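Local coordinates for protein oxidoreductase, zinc-binding dehydrogenase family (Myxococcus xanthus, PDB 5K1S) that acts as a zinc-containing medium-chain reductase in an alternative de novo route to isovaleryl coenzyme A, at residues Arg50-Gly55 / Leu156-Ala161; Cys166-Ala171 / Asp315-Leu320; His173-Arg176 / Lys180-Ala183; Ser199-Ala204 / Ala209-Val214. All coordinates share one frame; numbering follows the deposited sequence.

Interaction 1 (Arg50-Gly55 / Leu156-Ala161)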
loop_
_atom_site.group_PDB
_atom_site.type_symbol
_atom_site.label_atom_id
_atom_site.label_comp_id
_atom_site.label_asym_id
_atom_site.label_seq_id
_atom_site.Cartn_x
_atom_site.Cartn_y
_atom_site.Cartn_z
ATOM N N ARG A 50 1.893 30.696 24.195
ATOM C CA ARG A 50 3.003 31.643 24.146
ATOM C C ARG A 50 4.134 30.935 23.413
ATOM O O ARG A 50 4.851 30.116 23.994
ATOM C CB ARG A 50 3.407 32.078 25.550
ATOM C CG ARG A 50 4.193 33.378 25.610
ATOM C CD ARG A 50 5.674 33.177 25.346
ATOM N NE ARG A 50 6.484 34.110 26.127
ATOM C CZ ARG A 50 6.914 33.882 27.365
ATOM N NH1 ARG A 50 6.621 32.743 27.984
ATOM N NH2 ARG A 50 7.643 34.796 27.993
ATOM N N VAL A 51 4.284 31.244 22.128
ATOM C CA VAL A 51 5.189 30.492 21.269
ATOM C C VAL A 51 6.626 30.811 21.657
ATOM O O VAL A 51 7.056 31.969 21.608
ATOM C CB VAL A 51 4.933 30.811 19.791
ATOM C CG1 VAL A 51 5.796 29.925 18.899
ATOM C CG2 VAL A 51 3.454 30.639 19.454
ATOM N N HIS A 52 7.374 29.778 22.045
ATOM C CA HIS A 52 8.800 29.913 22.306
ATOM C C HIS A 52 9.655 29.540 21.106
ATOM O O HIS A 52 10.814 29.965 21.035
ATOM C CB HIS A 52 9.209 29.038 23.499
ATOM C CG HIS A 52 8.729 29.555 24.818
ATOM N ND1 HIS A 52 9.461 30.439 25.582
ATOM C CD2 HIS A 52 7.591 29.312 25.511
ATOM C CE1 HIS A 52 8.795 30.716 26.688
ATOM N NE2 HIS A 52 7.657 30.045 26.669
ATOM N N ALA A 53 9.115 28.768 20.169
ATOM C CA ALA A 53 9.859 28.354 18.991
ATOM C C ALA A 53 8.881 27.798 17.968
ATOM O O ALA A 53 7.837 27.245 18.327
ATOM C CB ALA A 53 10.922 27.307 19.343
ATOM N N CYS A 54 9.226 27.958 16.691
ATOM C CA CYS A 54 8.441 27.386 15.602
ATOM C C CYS A 54 9.389 26.866 14.537
ATOM O O CYS A 54 10.184 27.632 13.981
ATOM C CB CYS A 54 7.479 28.409 14.996
ATOM S SG CYS A 54 6.455 27.712 13.678
ATOM N N GLY A 55 9.299 25.572 14.249
ATOM C CA GLY A 55 10.152 24.985 13.242
ATOM C C GLY A 55 9.804 25.474 11.849
ATOM O O GLY A 55 8.644 25.724 11.519
ATOM N N LEU A 156 12.410 18.694 27.889
ATOM C CA LEU A 156 12.699 18.903 26.477
ATOM C C LEU A 156 12.743 20.392 26.171
ATOM O O LEU A 156 11.726 21.077 26.356
ATOM C CB LEU A 156 11.642 18.213 25.614
ATOM C CG LEU A 156 11.897 18.153 24.107
ATOM C CD1 LEU A 156 13.167 17.386 23.788
ATOM C CD2 LEU A 156 10.710 17.513 23.407
ATOM N N PRO A 157 13.865 20.944 25.709
ATOM C CA PRO A 157 13.893 22.371 25.368
ATOM C C PRO A 157 12.976 22.690 24.197
ATOM O O PRO A 157 12.594 21.822 23.408
ATOM C CB PRO A 157 15.361 22.627 25.011
ATOM C CG PRO A 157 15.902 21.294 24.642
ATOM C CD PRO A 157 15.177 20.308 25.501
ATOM N N TRP A 158 12.630 23.974 24.090
ATOM C CA TRP A 158 11.658 24.405 23.091
ATOM C C TRP A 158 12.163 24.151 21.675
ATOM O O TRP A 158 11.426 23.640 20.824
ATOM C CB TRP A 158 11.332 25.888 23.283
ATOM C CG TRP A 158 10.658 26.195 24.584
ATOM C CD1 TRP A 158 11.168 26.924 25.620
ATOM C CD2 TRP A 158 9.350 25.779 24.992
ATOM N NE1 TRP A 158 10.256 26.991 26.645
ATOM C CE2 TRP A 158 9.132 26.295 26.286
ATOM C CE3 TRP A 158 8.342 25.023 24.388
ATOM C CZ2 TRP A 158 7.950 26.079 26.987
ATOM C CZ3 TRP A 158 7.167 24.808 25.086
ATOM C CH2 TRP A 158 6.981 25.334 26.372
ATOM N N ASN A 159 13.418 24.509 21.399
ATOM C CA ASN A 159 13.936 24.399 20.039
ATOM C C ASN A 159 13.846 22.965 19.530
ATOM O O ASN A 159 13.369 22.717 18.416
ATOM C CB ASN A 159 15.378 24.903 19.982
ATOM C CG ASN A 159 15.488 26.383 20.284
ATOM O OD1 ASN A 159 14.492 27.108 20.270
ATOM N ND2 ASN A 159 16.706 26.843 20.549
ATOM N N GLU A 160 14.309 22.003 20.332
ATOM C CA GLU A 160 14.209 20.603 19.935
ATOM C C GLU A 160 12.756 20.180 19.778
ATOM O O GLU A 160 12.426 19.382 18.893
ATOM C CB GLU A 160 14.912 19.712 20.959
ATOM C CG GLU A 160 16.404 19.554 20.732
ATOM C CD GLU A 160 17.025 18.546 21.678
ATOM O OE1 GLU A 160 16.685 18.572 22.880
ATOM O OE2 GLU A 160 17.843 17.721 21.219
ATOM N N ALA A 161 11.871 20.707 20.627
ATOM C CA ALA A 161 10.467 20.313 20.582
ATOM C C ALA A 161 9.755 20.893 19.367
ATOM O O ALA A 161 8.828 20.268 18.839
ATOM C CB ALA A 161 9.759 20.751 21.863
#
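The imidazole of His52 lies almost flat over one face of the Trp158 indole, an offset stack with ring planes 6° apart and 4.0 Å between the centres of the imidazole and the five-membered ring. Displaced toward the rim, His52 CD2 sits 3.5 Å from Trp158 CE2, where the two indole rings fuse; the opposite face of the imidazole meets the aliphatic CD of Arg50. A classic beta bulge sets this up: His52 and Ala53 both face Ala82 of strand 80-88, and both of their CB atoms point to the start of helix 158-161. His52 CB therefore adds a CH-pi contact, 3.5 Å from the centre of the five-membered ring of Trp158 and over its face. Trp158 follows the N-cap Pro157, and with CG anti to the carbonyl carbon (chi1 -64°) its indole lies against His52, while Arg100 makes a cation-pi contact with it. A leucine at this position would take away the flat surface, and His52 and Arg100 would probably lose their aromatic partner, the imidazole becoming freer to turn. Ala53 is small enough for close approach of the helix: its CB lies 4.2 Å from Trp158 CB and 3.7 Å from Asn159 OD1.

Interaction 2 (Cys166-Ala171 / Asp315-Leu320); sequences CTTGTA and DEALRL. With ZN (zinc ion), chain F.
Close helix-to-helix packing through small residues joins helix 165-178 to helix 311-323 in the buried middle of the chain, with Thr168 and Gly169 against Ala317. At the closest point the CA atoms of Gly169 and Ala317 are 5.1 Å apart, a spacing that suits a residue without a side chain facing one with a single methyl. Ala317 CB rests on the backbone of the other helix, 3.6 Å from Gly169 N. Beside it, Thr168 CG2 touches the same Ala317 CB at 3.7 Å. The branched threonine serves two neighbours: CG2, anti to its own backbone N, goes to Ala317, while OG1 hydrogen-bonds Ser199 OG, which satisfies the hydroxyl in a buried place. On another side of helix 311-323, Arg319 holds the Glu316 carboxylate in a salt bridge, NE to OE1 and NH2 to OE2; the NE bond is nearly straight (173°) and lies in the guanidinium plane. Near its start, within a wider pi-type turn, helix 165-178 supplies a metal ligand: Cys166 SG binds zinc at 2.3 Å, together with Cys57 and His79. Helix 165-178 runs from this zinc site past helix 311-323, while helix 195-206 flanks it through Thr167, Thr168 and Ala171.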
loop_
_atom_site.group_PDB
_atom_site.type_symbol
_atom_site.label_atom_id
_atom_site.label_comp_id
_atom_site.label_asym_id
_atom_site.label_seq_id
_atom_site.Cartn_x
_atom_site.Cartn_y
_atom_site.Cartn_z
ATOM N N CYS A 166 7.207 17.184 12.461
ATOM C CA CYS A 166 7.469 16.906 11.054
ATOM C C CYS A 166 8.675 16.004 10.833
ATOM O O CYS A 166 9.088 15.824 9.683
ATOM C CB CYS A 166 7.662 18.217 10.294
ATOM S SG CYS A 166 6.246 19.309 10.413
ATOM N N THR A 167 9.246 15.437 11.894
ATOM C CA THR A 167 10.348 14.493 11.753
ATOM C C THR A 167 10.070 13.241 12.574
ATOM O O THR A 167 9.660 12.212 12.027
ATOM C CB THR A 167 11.668 15.133 12.183
ATOM O OG1 THR A 167 11.554 15.616 13.525
ATOM C CG2 THR A 167 12.025 16.288 11.257
ATOM N N THR A 168 10.286 13.317 13.889
ATOM C CA THR A 168 10.008 12.171 14.747
ATOM C C THR A 168 8.517 11.862 14.798
ATOM O O THR A 168 8.133 10.692 14.895
ATOM C CB THR A 168 10.544 12.427 16.154
ATOM O OG1 THR A 168 11.937 12.761 16.085
ATOM C CG2 THR A 168 10.366 11.194 17.033
ATOM N N GLY A 169 7.666 12.888 14.743
ATOM C CA GLY A 169 6.235 12.639 14.682
ATOM C C GLY A 169 5.853 11.824 13.463
ATOM O O GLY A 169 5.117 10.837 13.560
ATOM N N THR A 170 6.359 12.220 12.294
ATOM C CA THR A 170 6.107 11.455 11.078
ATOM C C THR A 170 6.722 10.065 11.171
ATOM O O THR A 170 6.141 9.088 10.686
ATOM C CB THR A 170 6.660 12.205 9.868
ATOM O OG1 THR A 170 6.081 13.515 9.811
ATOM C CG2 THR A 170 6.349 11.454 8.576
ATOM N N ALA A 171 7.900 9.960 11.790
ATOM C CA ALA A 171 8.557 8.663 11.919
ATOM C C ALA A 171 7.696 7.686 12.709
ATOM O O ALA A 171 7.555 6.521 12.321
ATOM C CB ALA A 171 9.922 8.831 12.583
ATOM N N ASP A 315 2.523 13.070 20.993
ATOM C CA ASP A 315 2.832 12.861 22.404
ATOM C C ASP A 315 3.936 11.825 22.566
ATOM O O ASP A 315 4.851 12.004 23.378
ATOM C CB ASP A 315 1.578 12.426 23.166
ATOM C CG ASP A 315 0.593 13.564 23.377
ATOM O OD1 ASP A 315 1.027 14.735 23.442
ATOM O OD2 ASP A 315 -0.619 13.287 23.482
ATOM N N GLU A 316 3.867 10.737 21.797
ATOM C CA GLU A 316 4.904 9.713 21.866
ATOM C C GLU A 316 6.214 10.213 21.271
ATOM O O GLU A 316 7.289 9.974 21.835
ATOM C CB GLU A 316 4.431 8.450 21.143
ATOM C CG GLU A 316 5.426 7.300 21.168
ATOM C CD GLU A 316 5.712 6.801 22.573
ATOM O OE1 GLU A 316 5.009 7.225 23.516
ATOM O OE2 GLU A 316 6.644 5.984 22.732
ATOM N N ALA A 317 6.147 10.903 20.131
ATOM C CA ALA A 317 7.357 11.436 19.513
ATOM C C ALA A 317 8.055 12.417 20.444
ATOM O O ALA A 317 9.274 12.348 20.638
ATOM C CB ALA A 317 7.010 12.109 18.185
ATOM N N LEU A 318 7.295 13.345 21.028
ATOM C CA LEU A 318 7.876 14.281 21.984
ATOM C C LEU A 318 8.510 13.544 23.155
ATOM O O LEU A 318 9.575 13.937 23.645
ATOM C CB LEU A 318 6.805 15.256 22.476
ATOM C CG LEU A 318 6.244 16.206 21.415
ATOM C CD1 LEU A 318 4.988 16.898 21.921
ATOM C CD2 LEU A 318 7.289 17.233 21.011
ATOM N N ARG A 319 7.873 12.465 23.615
ATOM C CA ARG A 319 8.437 11.690 24.715
ATOM C C ARG A 319 9.752 11.037 24.307
ATOM O O ARG A 319 10.699 10.988 25.102
ATOM C CB ARG A 319 7.437 10.632 25.176
ATOM C CG ARG A 319 7.833 9.937 26.468
ATOM C CD ARG A 319 6.955 8.731 26.753
ATOM N NE ARG A 319 7.107 7.691 25.738
ATOM C CZ ARG A 319 8.152 6.874 25.651
ATOM N NH1 ARG A 319 9.154 6.973 26.515
ATOM N NH2 ARG A 319 8.200 5.958 24.694
ATOM N N LEU A 320 9.831 10.531 23.074
ATOM C CA LEU A 320 11.051 9.872 22.622
ATOM C C LEU A 320 12.225 10.840 22.557
ATOM O O LEU A 320 13.369 10.444 22.806
ATOM C CB LEU A 320 10.817 9.225 21.257
ATOM C CG LEU A 320 9.894 8.004 21.261
ATOM C CD1 LEU A 320 9.483 7.639 19.847
ATOM C CD2 LEU A 320 10.570 6.821 21.939
HETATM ZN ZN ZN F . 5.886 20.184 8.285
#

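Interaction 3 (His173-Arg176 / Lys180-Ala183); sequences HTVR and KVRA
Val175 and Val181 set their branched side chains slantwise against each other where helix 165-178 ends and the chain turns toward strand 186-190, the first strand of the Rossmann-type sheet. Val175 CG1, anti to the backbone N (chi1 179°), meets Val181 CG2 at 3.7 Å, one methyl from each residue. Beta-branched valines suit this place, since they give compact apolar surface close to the backbone: Val175 also leans on Ser200 and Leu203 of helix 195-206, and Val181 on Val255 of strand 253-258. The main chain fixes their relation. Val181 N donates to Val175 O at 3.1 Å, nearly straight at 171°, near the helix end, where the turn at 173-176 is of the wider pi type. Lys180 N makes only a weak bond to Arg176 O. Between these donors Lys180 takes a left-handed backbone conformation, phi 56°, which ends the helix and redirects the chain. Lys180 CG passes 3.4 Å from Arg176 O before the side chain, extended beyond CG, runs off in an exposed position, fitting for a lysine. The side chain of Arg176 starts away from residues 180-183, and its NH1 forms a salt bridge with Glu316 of helix 311-323. His173 is held at both nitrogens, ND1 by Glu313 and NE2 by Glu300 of the second subunit. Within the loop, Lys180 CB lies 3.5 Å above the guanidinium plane of Arg182, toward its rim.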
loop_
_atom_site.group_PDB
_atom_site.type_symbol
_atom_site.label_atom_id
_atom_site.label_comp_id
_atom_site.label_asym_id
_atom_site.label_seq_id
_atom_site.Cartn_x
_atom_site.Cartn_y
_atom_site.Cartn_z
ATOM N N HIS A 173 4.418 7.680 13.039
ATOM C CA HIS A 173 3.311 7.282 12.177
ATOM C C HIS A 173 3.771 6.295 11.110
ATOM O O HIS A 173 3.081 5.311 10.822
ATOM C CB HIS A 173 2.685 8.520 11.533
ATOM C CG HIS A 173 1.418 8.240 10.787
ATOM N ND1 HIS A 173 0.384 7.505 11.325
ATOM C CD2 HIS A 173 1.017 8.600 9.545
ATOM C CE1 HIS A 173 -0.598 7.422 10.446
ATOM N NE2 HIS A 173 -0.239 8.079 9.357
ATOM N N THR A 174 4.946 6.536 10.523
ATOM C CA THR A 174 5.450 5.687 9.448
ATOM C C THR A 174 5.987 4.366 9.985
ATOM O O THR A 174 5.579 3.290 9.534
ATOM C CB THR A 174 6.548 6.424 8.677
ATOM O OG1 THR A 174 6.046 7.680 8.205
ATOM C CG2 THR A 174 7.031 5.596 7.491
ATOM N N VAL A 175 6.909 4.432 10.946
ATOM C CA VAL A 175 7.602 3.235 11.411
ATOM C C VAL A 175 6.659 2.336 12.202
ATOM O O VAL A 175 6.653 1.112 12.022
ATOM C CB VAL A 175 8.833 3.637 12.245
ATOM C CG1 VAL A 175 9.562 2.407 12.776
ATOM C CG2 VAL A 175 9.776 4.504 11.419
ATOM N N ARG A 176 5.852 2.919 13.089
ATOM C CA ARG A 176 5.064 2.149 14.046
ATOM C C ARG A 176 3.611 1.987 13.618
ATOM O O ARG A 176 3.158 0.872 13.341
ATOM C CB ARG A 176 5.121 2.820 15.422
ATOM C CG ARG A 176 6.452 2.695 16.104
ATOM C CD ARG A 176 6.351 3.205 17.516
ATOM N NE ARG A 176 7.613 3.083 18.234
ATOM C CZ ARG A 176 7.827 3.574 19.451
ATOM N NH1 ARG A 176 6.859 4.227 20.084
ATOM N NH2 ARG A 176 9.007 3.417 20.031
ATOM N N LYS A 180 4.443 -0.772 11.378
ATOM C CA LYS A 180 4.378 -1.846 12.372
ATOM C C LYS A 180 5.678 -2.648 12.386
ATOM O O LYS A 180 5.679 -3.881 12.403
ATOM C CB LYS A 180 3.175 -2.756 12.115
ATOM C CG LYS A 180 1.842 -2.030 12.077
ATOM C CD LYS A 180 0.716 -2.973 11.694
ATOM C CE LYS A 180 -0.568 -2.218 11.399
ATOM N NZ LYS A 180 -1.646 -3.124 10.913
ATOM N N VAL A 181 6.802 -1.928 12.379
ATOM C CA VAL A 181 8.105 -2.578 12.380
ATOM C C VAL A 181 8.273 -3.371 13.666
ATOM O O VAL A 181 8.042 -2.858 14.769
ATOM C CB VAL A 181 9.221 -1.537 12.215
ATOM C CG1 VAL A 181 10.591 -2.207 12.243
ATOM C CG2 VAL A 181 9.034 -0.762 10.918
ATOM N N ARG A 182 8.682 -4.628 13.529
ATOM C CA ARG A 182 8.888 -5.519 14.659
ATOM C C ARG A 182 10.371 -5.810 14.832
ATOM O O ARG A 182 11.140 -5.815 13.866
ATOM C CB ARG A 182 8.116 -6.829 14.471
ATOM C CG ARG A 182 6.640 -6.639 14.159
ATOM C CD ARG A 182 5.958 -5.754 15.192
ATOM N NE ARG A 182 4.543 -5.550 14.904
ATOM C CZ ARG A 182 3.782 -4.644 15.510
ATOM N NH1 ARG A 182 4.298 -3.849 16.439
ATOM N NH2 ARG A 182 2.503 -4.527 15.183
ATOM N N ALA A 183 10.767 -6.046 16.082
ATOM C CA ALA A 183 12.160 -6.343 16.380
ATOM C C ALA A 183 12.608 -7.583 15.619
ATOM O O ALA A 183 11.922 -8.609 15.617
ATOM C CB ALA A 183 12.344 -6.548 17.884
#

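Interaction 4 (Ser199-Ala204 / Ala209-Val214); sequences SSVQLA and ARVIAV
Ala204 O near the end of helix 195-206 receives a weak, bent hydrogen bond from Ala209 N (3.3 Å, 138°), with the two CA atoms 5.6 Å apart, and from there strand 210-215 runs back along the helix. Val211 carries the side-chain contact by dividing its branches. Val211 CG2 meets Ala204 CB at 3.6 Å, whereas Val211 CG1, anti to the backbone N (chi1 -177°), reaches Val201 CG1 at 4.1 Å. Val201 and Ala204, about one turn apart, line the flank of the helix that meets the strand; the alanine allows close approach, and the valine reaches Val211 with its methyls. Strand 186-190, helix 195-206 and strand 210-215 form a beta-alpha-beta crossover of the Rossmann fold, the domain type that in this family binds the nicotinamide cofactor. Strands 186-190 and 210-215 are parallel neighbours in the sheet, and Ile189 touches both Val201 and Val211, extending the aliphatic layer. An alanine in place of Val211 would remove both terminal methyls, probably opening a gap between helix and sheet and leaving Val201 and Ala204 without their partner on the strand. Alternation along the strand sends Arg210 and Ile212 away from this helix: Ile212 packs on Ile233 of strand 231-234, and Arg210 forms salt bridges through NE with Asp230 and through NH2 with Glu231. At the start of the strand, Ala209 CB stands 3.6 Å from Ala204 O.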
loop_
_atom_site.group_PDB
_atom_site.type_symbol
_atom_site.label_atom_id
_atom_site.label_comp_id
_atom_site.label_asym_id
_atom_site.label_seq_id
_atom_site.Cartn_x
_atom_site.Cartn_y
_atom_site.Cartn_z
ATOM N N SER A 199 15.148 10.467 12.120
ATOM C CA SER A 199 14.259 10.001 13.179
ATOM C C SER A 199 13.833 8.558 12.943
ATOM O O SER A 199 13.743 7.768 13.890
ATOM C CB SER A 199 13.037 10.913 13.280
ATOM O OG SER A 199 13.399 12.197 13.757
ATOM N N SER A 200 13.569 8.195 11.685
ATOM C CA SER A 200 13.175 6.824 11.382
ATOM C C SER A 200 14.302 5.847 11.692
ATOM O O SER A 200 14.067 4.779 12.270
ATOM C CB SER A 200 12.756 6.713 9.916
ATOM O OG SER A 200 11.664 7.570 9.634
ATOM N N VAL A 201 15.536 6.194 11.312
ATOM C CA VAL A 201 16.685 5.340 11.611
ATOM C C VAL A 201 16.734 5.032 13.103
ATOM O O VAL A 201 16.769 3.868 13.519
ATOM C CB VAL A 201 17.990 6.004 11.133
ATOM C CG1 VAL A 201 19.215 5.250 11.652
ATOM C CG2 VAL A 201 18.022 6.076 9.614
ATOM N N GLN A 202 16.742 6.080 13.928
ATOM C CA GLN A 202 16.792 5.885 15.373
ATOM C C GLN A 202 15.612 5.052 15.851
ATOM O O GLN A 202 15.778 4.097 16.619
ATOM C CB GLN A 202 16.806 7.237 16.085
ATOM C CG GLN A 202 17.977 8.130 15.721
ATOM C CD GLN A 202 17.927 9.459 16.444
ATOM O OE1 GLN A 202 18.385 9.578 17.581
ATOM N NE2 GLN A 202 17.360 10.468 15.792
ATOM N N LEU A 203 14.405 5.404 15.405
ATOM C CA LEU A 203 13.213 4.716 15.886
ATOM C C LEU A 203 13.231 3.245 15.491
ATOM O O LEU A 203 12.800 2.381 16.263
ATOM C CB LEU A 203 11.961 5.410 15.345
ATOM C CG LEU A 203 10.616 4.968 15.924
ATOM C CD1 LEU A 203 10.580 5.129 17.437
ATOM C CD2 LEU A 203 9.492 5.764 15.282
ATOM N N ALA A 204 13.729 2.938 14.291
ATOM C CA ALA A 204 13.829 1.547 13.867
ATOM C C ALA A 204 14.857 0.796 14.704
ATOM O O ALA A 204 14.568 -0.276 15.247
ATOM C CB ALA A 204 14.185 1.477 12.382
ATOM N N ALA A 209 15.495 -3.484 15.314
ATOM C CA ALA A 209 15.526 -3.821 13.900
ATOM C C ALA A 209 16.853 -3.400 13.287
ATOM O O ALA A 209 17.472 -2.420 13.713
ATOM C CB ALA A 209 14.373 -3.150 13.146
ATOM N N ARG A 210 17.287 -4.157 12.282
ATOM C CA ARG A 210 18.490 -3.822 11.534
ATOM C C ARG A 210 18.145 -2.798 10.461
ATOM O O ARG A 210 17.220 -3.004 9.669
ATOM C CB ARG A 210 19.089 -5.078 10.905
ATOM C CG ARG A 210 20.407 -4.855 10.182
ATOM C CD ARG A 210 20.821 -6.097 9.411
ATOM N NE ARG A 210 22.022 -5.877 8.610
ATOM C CZ ARG A 210 22.463 -6.715 7.677
ATOM N NH1 ARG A 210 21.801 -7.834 7.414
ATOM N NH2 ARG A 210 23.566 -6.430 7.000
ATOM N N VAL A 211 18.889 -1.696 10.432
ATOM C CA VAL A 211 18.579 -0.553 9.582
ATOM C C VAL A 211 19.604 -0.481 8.459
ATOM O O VAL A 211 20.815 -0.504 8.712
ATOM C CB VAL A 211 18.558 0.757 10.388
ATOM C CG1 VAL A 211 18.150 1.926 9.499
ATOM C CG2 VAL A 211 17.619 0.632 11.582
ATOM N N ILE A 212 19.115 -0.392 7.225
ATOM C CA ILE A 212 19.946 -0.174 6.045
ATOM C C ILE A 212 19.524 1.162 5.452
ATOM O O ILE A 212 18.409 1.291 4.928
ATOM C CB ILE A 212 19.804 -1.307 5.019
ATOM C CG1 ILE A 212 20.246 -2.637 5.635
ATOM C CG2 ILE A 212 20.623 -0.994 3.763
ATOM C CD1 ILE A 212 20.023 -3.843 4.740
ATOM N N ALA A 213 20.406 2.153 5.531
ATOM C CA ALA A 213 20.115 3.502 5.069
ATOM C C ALA A 213 20.700 3.726 3.681
ATOM O O ALA A 213 21.784 3.227 3.363
ATOM C CB ALA A 213 20.675 4.540 6.043
ATOM N N VAL A 214 19.977 4.483 2.859
ATOM C CA VAL A 214 20.407 4.831 1.508
ATOM C C VAL A 214 20.390 6.349 1.403
ATOM O O VAL A 214 19.315 6.961 1.329
ATOM C CB VAL A 214 19.513 4.196 0.434
ATOM C CG1 VAL A 214 19.948 4.637 -0.961
ATOM C CG2 VAL A 214 19.545 2.678 0.550
#

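In the fold
Interactions 2 and 4 are buried and mostly aliphatic, whereas interactions 1 and 3 are only partly buried and differ in chemistry: an aromatic stack beside a bulged strand in the first, main-chain hydrogen bonds at a helix end in the other. Interactions 2 and 3 share helix 165-178, one toward its zinc-binding start and the other at its finish, and Arg176 to Glu316 links them by a salt bridge. Interaction 4 lies alongside both: Leu203 packs on Leu320, Val175 and Arg176. Interaction 1 stands apart from 3 and 4 but touches interaction 2, where Leu156 and Ala161 pack against Leu318 of helix 311-323.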